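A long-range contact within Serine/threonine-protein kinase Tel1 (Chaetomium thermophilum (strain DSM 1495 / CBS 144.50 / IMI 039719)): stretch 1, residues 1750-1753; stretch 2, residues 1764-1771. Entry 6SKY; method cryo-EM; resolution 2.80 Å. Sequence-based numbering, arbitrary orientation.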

ATOM      1  N   GLU A1750     -19.989 -57.408  27.639  1.00 58.90           N
ATOM      2  CA  GLU A1750     -20.967 -56.523  28.255  1.00 58.90           C
ATOM      3  C   GLU A1750     -21.082 -55.230  27.460  1.00 58.90           C
ATOM      4  O   GLU A1750     -20.128 -54.799  26.819  1.00 58.90           O
ATOM      5  CB  GLU A1750     -20.587 -56.233  29.712  1.00 58.90           C
ATOM      6  CG  GLU A1750     -21.634 -55.465  30.516  1.00 58.90           C
ATOM      7  CD  GLU A1750     -22.937 -56.231  30.690  1.00 58.90           C
ATOM      8  OE1 GLU A1750     -22.967 -57.449  30.417  1.00 58.90           O
ATOM      9  OE2 GLU A1750     -23.938 -55.612  31.105  1.00 58.90           O
ATOM     10  N   VAL A1751     -22.261 -54.613  27.507  1.00 54.18           N
ATOM     11  CA  VAL A1751     -22.508 -53.430  26.695  1.00 54.18           C
ATOM     12  C   VAL A1751     -22.017 -52.168  27.394  1.00 54.18           C
ATOM     13  O   VAL A1751     -21.446 -51.282  26.756  1.00 54.18           O
ATOM     14  CB  VAL A1751     -24.001 -53.351  26.339  1.00 54.18           C
ATOM     15  CG1 VAL A1751     -24.384 -54.551  25.519  1.00 54.18           C
ATOM     16  CG2 VAL A1751     -24.846 -53.303  27.582  1.00 54.18           C
ATOM     17  N   PHE A1752     -22.202 -52.070  28.708  1.00 54.79           N
ATOM     18  CA  PHE A1752     -21.848 -50.859  29.435  1.00 54.79           C
ATOM     19  C   PHE A1752     -20.375 -50.818  29.801  1.00 54.79           C
ATOM     20  O   PHE A1752     -20.033 -50.575  30.960  1.00 54.79           O
ATOM     21  CB  PHE A1752     -22.677 -50.736  30.711  1.00 54.79           C
ATOM     22  CG  PHE A1752     -24.083 -50.300  30.480  1.00 54.79           C
ATOM     23  CD1 PHE A1752     -24.356 -49.037  30.001  1.00 54.79           C
ATOM     24  CD2 PHE A1752     -25.135 -51.143  30.760  1.00 54.79           C
ATOM     25  CE1 PHE A1752     -25.651 -48.627  29.794  1.00 54.79           C
ATOM     26  CE2 PHE A1752     -26.431 -50.740  30.553  1.00 54.79           C
ATOM     27  CZ  PHE A1752     -26.690 -49.480  30.069  1.00 54.79           C
ATOM     28  N   SER A1753     -19.492 -51.030  28.833  1.00 57.27           N
ATOM     29  CA  SER A1753     -18.068 -50.995  29.122  1.00 57.27           C
ATOM     30  C   SER A1753     -17.322 -50.689  27.838  1.00 57.27           C
ATOM     31  O   SER A1753     -17.808 -50.961  26.741  1.00 57.27           O
ATOM     32  CB  SER A1753     -17.582 -52.312  29.729  1.00 57.27           C
ATOM     33  OG  SER A1753     -17.765 -53.386  28.828  1.00 57.27           O
ATOM     34  N   GLN A1764     -27.431 -52.136  18.872  1.00 45.15           N
ATOM     35  CA  GLN A1764     -28.524 -53.091  19.019  1.00 45.15           C
ATOM     36  C   GLN A1764     -28.516 -53.737  20.396  1.00 45.15           C
ATOM     37  O   GLN A1764     -29.553 -53.815  21.067  1.00 45.15           O
ATOM     38  CB  GLN A1764     -28.421 -54.142  17.925  1.00 45.15           C
ATOM     39  CG  GLN A1764     -29.152 -55.415  18.216  1.00 45.15           C
ATOM     40  CD  GLN A1764     -28.812 -56.493  17.220  1.00 45.15           C
ATOM     41  OE1 GLN A1764     -28.372 -56.206  16.111  1.00 45.15           O
ATOM     42  NE2 GLN A1764     -29.000 -57.743  17.614  1.00 45.15           N
ATOM     43  N   HIS A1765     -27.346 -54.188  20.842  1.00 46.24           N
ATOM     44  CA  HIS A1765     -27.236 -54.787  22.165  1.00 46.24           C
ATOM     45  C   HIS A1765     -27.584 -53.789  23.258  1.00 46.24           C
ATOM     46  O   HIS A1765     -28.323 -54.115  24.193  1.00 46.24           O
ATOM     47  CB  HIS A1765     -25.827 -55.331  22.363  1.00 46.24           C
ATOM     48  CG  HIS A1765     -25.425 -56.347  21.343  1.00 46.24           C
ATOM     49  ND1 HIS A1765     -26.330 -57.195  20.742  1.00 46.24           N
ATOM     50  CD2 HIS A1765     -24.216 -56.654  20.819  1.00 46.24           C
ATOM     51  CE1 HIS A1765     -25.696 -57.976  19.887  1.00 46.24           C
ATOM     52  NE2 HIS A1765     -24.413 -57.667  19.914  1.00 46.24           N
ATOM     53  N   LEU A1766     -27.067 -52.562  23.159  1.00 41.82           N
ATOM     54  CA  LEU A1766     -27.334 -51.570  24.195  1.00 41.82           C
ATOM     55  C   LEU A1766     -28.794 -51.147  24.197  1.00 41.82           C
ATOM     56  O   LEU A1766     -29.379 -50.929  25.261  1.00 41.82           O
ATOM     57  CB  LEU A1766     -26.427 -50.361  24.009  1.00 41.82           C
ATOM     58  CG  LEU A1766     -26.548 -49.280  25.073  1.00 41.82           C
ATOM     59  CD1 LEU A1766     -26.255 -49.844  26.431  1.00 41.82           C
ATOM     60  CD2 LEU A1766     -25.604 -48.167  24.770  1.00 41.82           C
ATOM     61  N   ALA A1767     -29.408 -51.044  23.021  1.00 40.26           N
ATOM     62  CA  ALA A1767     -30.818 -50.697  22.957  1.00 40.26           C
ATOM     63  C   ALA A1767     -31.676 -51.775  23.589  1.00 40.26           C
ATOM     64  O   ALA A1767     -32.618 -51.470  24.322  1.00 40.26           O
ATOM     65  CB  ALA A1767     -31.230 -50.458  21.510  1.00 40.26           C
ATOM     66  N   ILE A1768     -31.365 -53.046  23.322  1.00 43.98           N
ATOM     67  CA  ILE A1768     -32.113 -54.129  23.956  1.00 43.98           C
ATOM     68  C   ILE A1768     -31.919 -54.098  25.464  1.00 43.98           C
ATOM     69  O   ILE A1768     -32.879 -54.237  26.232  1.00 43.98           O
ATOM     70  CB  ILE A1768     -31.699 -55.485  23.364  1.00 43.98           C
ATOM     71  CG1 ILE A1768     -32.077 -55.558  21.892  1.00 43.98           C
ATOM     72  CG2 ILE A1768     -32.371 -56.603  24.105  1.00 43.98           C
ATOM     73  CD1 ILE A1768     -31.550 -56.778  21.201  1.00 43.98           C
ATOM     74  N   ARG A1769     -30.676 -53.916  25.913  1.00 48.85           N
ATOM     75  CA  ARG A1769     -30.389 -53.902  27.343  1.00 48.85           C
ATOM     76  C   ARG A1769     -31.136 -52.784  28.052  1.00 48.85           C
ATOM     77  O   ARG A1769     -31.591 -52.955  29.187  1.00 48.85           O
ATOM     78  CB  ARG A1769     -28.888 -53.763  27.561  1.00 48.85           C
ATOM     79  CG  ARG A1769     -28.472 -53.637  29.000  1.00 48.85           C
ATOM     80  CD  ARG A1769     -28.378 -54.985  29.666  1.00 48.85           C
ATOM     81  NE  ARG A1769     -27.131 -55.112  30.409  1.00 48.85           N
ATOM     82  CZ  ARG A1769     -26.957 -54.694  31.659  1.00 48.85           C
ATOM     83  NH1 ARG A1769     -25.782 -54.848  32.251  1.00 48.85           N
ATOM     84  NH2 ARG A1769     -27.955 -54.122  32.318  1.00 48.85           N
ATOM     85  N   LEU A1770     -31.272 -51.630  27.397  1.00 45.74           N
ATOM     86  CA  LEU A1770     -32.002 -50.514  27.991  1.00 45.74           C
ATOM     87  C   LEU A1770     -33.502 -50.761  27.969  1.00 45.74           C
ATOM     88  O   LEU A1770     -34.187 -50.553  28.974  1.00 45.74           O
ATOM     89  CB  LEU A1770     -31.669 -49.219  27.255  1.00 45.74           C
ATOM     90  CG  LEU A1770     -30.293 -48.619  27.506  1.00 45.74           C
ATOM     91  CD1 LEU A1770     -30.089 -47.412  26.626  1.00 45.74           C
ATOM     92  CD2 LEU A1770     -30.166 -48.243  28.958  1.00 45.74           C
ATOM     93  N   ALA A1771     -34.033 -51.201  26.829  1.00 47.39           N
ATOM     94  CA  ALA A1771     -35.473 -51.378  26.705  1.00 47.39           C
ATOM     95  C   ALA A1771     -35.991 -52.491  27.603  1.00 47.39           C
ATOM     96  O   ALA A1771     -37.156 -52.458  28.009  1.00 47.39           O
ATOM     97  CB  ALA A1771     -35.843 -51.660  25.252  1.00 47.39           C
TER

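Three consecutive residues of an irregular segment, Glu1750 to Phe1752, lie against one side of a helix that begins before Gln1764 and runs through Ala1771. The helix is held by regular i to i+4 bonds, such as Arg1769 N to His1765 O at 2.9 Å and Leu1770 N to Leu1766 O at 2.9 Å. That spacing sets His1765, Leu1766, Arg1769 and Leu1770 along the side that meets the loop, while Gln1764, Ala1767, Ile1768 and Ala1771 stay out of reach. The backbones come nearest at Val1751 and Leu1766, whose CA atoms are 5.7 Å apart.

Val1751 is the central bump. Its CA-to-CB bond points toward the helix, and its two methyls spread into a hollow made by three helix residues, His1765, Leu1766 and Arg1769. Val1751 CG1 rests 3.6 Å from His1765 CB, so the contact is with the base of that side chain rather than its imidazole. Val1751 CG2 touches two neighbours, 3.9 Å from Leu1766 CD1 and 3.9 Å from Arg1769 CG, joining an apolar methyl to the aliphatic part of the arginine.

Phe1752 leaves its backbone sideways, but chi1 in the m well carries the ring to the helix. Leu1766, with chi1 t and chi2 p, places CD1 over one face of this ring, 3.9 Å from the centroid of the Phe1752 ring and 26° off its normal, a CH-pi contact in which a methyl meets the pi cloud. Leu1766 CD1 also reaches Phe1752 CE1 at 3.6 Å, so this one methyl touches both the valine and the phenylalanine. Leu1770 CD2 meets the ring at its edge, 3.9 Å from Phe1752 CZ, while Arg1769 CG lies 3.9 Å from Phe1752 CE2.

Arg1769 joins this apolar packing to a charged pair. Its methylene CG touches both Val1751 and Phe1752, and its guanidinium then has Phe1752 CD2 over one face and Glu1750 OE2 at its edge, where the N-H groups point. Glu1750 also starts sideways, yet its carboxylate comes nearer the helix and forms a salt bridge. Arg1769 NH1 donates to Glu1750 OE2 at 2.3 Å with a nearly straight angle of 169°; the distance is very short for a hydrogen bond. Arg1769 NE adds a weak, bent bond to Glu1750 OE2 at 3.3 Å and 121°. In all, the fit buries 321 Å², counting both sides.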